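Local structure of pesticidial crystal protein CRY2AA (Bacillus thuringiensis serovar kurstaki, 1I5P) at residues L101-N106 against Y169-L173. The protein promotes colloid-osmotic lysis by binding midgut epithelial cells of dipteran and lepidopteran larvae. Coordinates in Å, arbitrary orientation, origin at the centre of the assembly. Numbering follows the deposited sequence.
Sequences LNQRLN and YQLLL
In segment 101-106, Asn102 (phi/psi 64/38°) is the first residue to leave helical phi/psi after helix 88-101; the chain continues extended over Gln103-Leu105 (psi 145 to 156°) to Asn106, N-cap of helix 107-135. It passes the first turn of helix 170-193, where Leu173 N donates a hydrogen bond to Tyr169 O (2.9 Å); CA-CA separations are 6.9 Å for Gln103-Leu172 and 6.7 Å for Leu105-Tyr169. Leu172, chi1 t, inserts CD2 3.4 Å from Gln103 O. Leu105 (m, t) places CD2 3.4 Å from Tyr169 CB and CD1 3.8 Å from Leu173 CD2. Tyr169 (chi1 -43°) carries CE2 to 3.6 Å from Arg104 O and OH to 3.2 Å from Asn106 CG. A water accepts from Gln103 NE2 (2.8 Å) and Leu172 N (3.0 Å), satisfying a first-turn amide. Asn106 OD1 is hydrogen-bonded to Thr109 OG1, and Arg104 NE forms a salt bridge with Glu98 OE2. The connection, part of the toxin's N-terminal helical bundle, packs across the helix start, Leu101 and Leu171 meeting Phe244 and Met248 of helix 238-259, Leu105 and Leu173 touching Leu94 of helix 88-101.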
loop_
_atom_site.group_PDB
_atom_site.type_symbol
_atom_site.label_atom_id
_atom_site.label_comp_id
_atom_site.label_asym_id
_atom_site.label_seq_id
_atom_site.Cartn_x
_atom_site.Cartn_y
_atom_site.Cartn_z
ATOM N N LEU A 101 16.442 -8.446 -9.105
ATOM C CA LEU A 101 16.659 -7.605 -10.277
ATOM C C LEU A 101 17.623 -8.197 -11.299
ATOM O O LEU A 101 17.695 -7.732 -12.437
ATOM C CB LEU A 101 17.181 -6.235 -9.839
ATOM C CG LEU A 101 16.270 -5.428 -8.914
ATOM C CD1 LEU A 101 16.989 -4.147 -8.496
ATOM C CD2 LEU A 101 14.960 -5.104 -9.623
ATOM N N ASN A 102 18.346 -9.231 -10.886
ATOM C CA ASN A 102 19.346 -9.869 -11.728
ATOM C C ASN A 102 20.439 -8.843 -12.007
ATOM O O ASN A 102 20.974 -8.767 -13.111
ATOM C CB ASN A 102 18.740 -10.379 -13.042
ATOM C CG ASN A 102 19.714 -11.240 -13.837
ATOM O OD1 ASN A 102 20.652 -11.808 -13.279
ATOM N ND2 ASN A 102 19.483 -11.355 -15.144
ATOM N N GLN A 103 20.744 -8.038 -10.994
ATOM C CA GLN A 103 21.790 -7.024 -11.086
ATOM C C GLN A 103 22.752 -7.255 -9.930
ATOM O O GLN A 103 22.348 -7.654 -8.841
ATOM C CB GLN A 103 21.219 -5.602 -10.975
ATOM C CG GLN A 103 20.193 -5.211 -12.036
ATOM C CD GLN A 103 19.800 -3.736 -11.963
ATOM O OE1 GLN A 103 18.740 -3.339 -12.455
ATOM N NE2 GLN A 103 20.663 -2.917 -11.362
ATOM N N ARG A 104 24.028 -6.999 -10.169
ATOM C CA ARG A 104 25.036 -7.185 -9.142
ATOM C C ARG A 104 25.938 -5.972 -9.016
ATOM O O ARG A 104 26.221 -5.292 -10.000
ATOM C CB ARG A 104 25.887 -8.416 -9.456
ATOM C CG ARG A 104 25.226 -9.734 -9.097
ATOM C CD ARG A 104 26.110 -10.498 -8.126
ATOM N NE ARG A 104 26.459 -9.659 -6.983
ATOM C CZ ARG A 104 27.673 -9.588 -6.445
ATOM N NH1 ARG A 104 28.667 -10.310 -6.943
ATOM N NH2 ARG A 104 27.894 -8.784 -5.412
ATOM N N LEU A 105 26.377 -5.694 -7.795
ATOM C CA LEU A 105 27.276 -4.575 -7.558
ATOM C C LEU A 105 28.659 -5.041 -7.974
ATOM O O LEU A 105 28.924 -6.244 -7.981
ATOM C CB LEU A 105 27.326 -4.228 -6.071
ATOM C CG LEU A 105 26.089 -3.674 -5.372
ATOM C CD1 LEU A 105 26.405 -3.474 -3.892
ATOM C CD2 LEU A 105 25.681 -2.361 -6.016
ATOM N N ASN A 106 29.543 -4.116 -8.326
ATOM C CA ASN A 106 30.890 -4.539 -8.667
ATOM C C ASN A 106 31.576 -4.793 -7.328
ATOM O O ASN A 106 31.038 -4.442 -6.272
ATOM C CB ASN A 106 31.629 -3.467 -9.470
ATOM C CG ASN A 106 31.790 -2.171 -8.713
ATOM O OD1 ASN A 106 31.355 -2.042 -7.568
ATOM N ND2 ASN A 106 32.424 -1.195 -9.353
ATOM N N TYR A 169 24.230 1.876 -9.672
ATOM C CA TYR A 169 23.536 0.880 -8.864
ATOM C C TYR A 169 22.481 1.501 -7.966
ATOM O O TYR A 169 22.140 0.932 -6.932
ATOM C CB TYR A 169 24.530 0.133 -7.984
ATOM C CG TYR A 169 25.810 -0.247 -8.676
ATOM C CD1 TYR A 169 26.933 0.575 -8.598
ATOM C CD2 TYR A 169 25.907 -1.431 -9.403
ATOM C CE1 TYR A 169 28.124 0.224 -9.224
ATOM C CE2 TYR A 169 27.096 -1.789 -10.038
ATOM C CZ TYR A 169 28.198 -0.958 -9.940
ATOM O OH TYR A 169 29.380 -1.300 -10.551
ATOM N N GLN A 170 21.954 2.655 -8.355
ATOM C CA GLN A 170 20.963 3.329 -7.523
ATOM C C GLN A 170 19.710 2.508 -7.245
ATOM O O GLN A 170 19.234 2.488 -6.113
ATOM C CB GLN A 170 20.583 4.680 -8.133
ATOM C CG GLN A 170 21.783 5.571 -8.431
ATOM C CD GLN A 170 21.417 7.034 -8.532
ATOM O OE1 GLN A 170 20.463 7.402 -9.218
ATOM N NE2 GLN A 170 22.177 7.885 -7.845
ATOM N N LEU A 171 19.177 1.826 -8.256
ATOM C CA LEU A 171 17.974 1.023 -8.042
ATOM C C LEU A 171 18.286 -0.205 -7.197
ATOM O O LEU A 171 17.514 -0.583 -6.316
ATOM C CB LEU A 171 17.368 0.565 -9.371
ATOM C CG LEU A 171 16.052 -0.217 -9.236
ATOM C CD1 LEU A 171 14.917 0.752 -8.861
ATOM C CD2 LEU A 171 15.728 -0.921 -10.546
ATOM N N LEU A 172 19.424 -0.830 -7.473
ATOM C CA LEU A 172 19.830 -2.017 -6.737
ATOM C C LEU A 172 20.052 -1.731 -5.255
ATOM O O LEU A 172 19.775 -2.576 -4.403
ATOM C CB LEU A 172 21.109 -2.593 -7.352
ATOM C CG LEU A 172 21.670 -3.859 -6.700
ATOM C CD1 LEU A 172 20.539 -4.843 -6.432
ATOM C CD2 LEU A 172 22.724 -4.479 -7.614
ATOM N N LEU A 173 20.543 -0.535 -4.958
ATOM C CA LEU A 173 20.820 -0.128 -3.591
ATOM C C LEU A 173 19.648 0.596 -2.931
ATOM O O LEU A 173 19.681 0.877 -1.735
ATOM C CB LEU A 173 22.046 0.786 -3.569
ATOM C CG LEU A 173 23.372 0.162 -4.015
ATOM C CD1 LEU A 173 24.420 1.248 -4.216
ATOM C CD2 LEU A 173 23.835 -0.836 -2.960
HETATM O O HOH W 1 20.739 -0.435 -10.165
#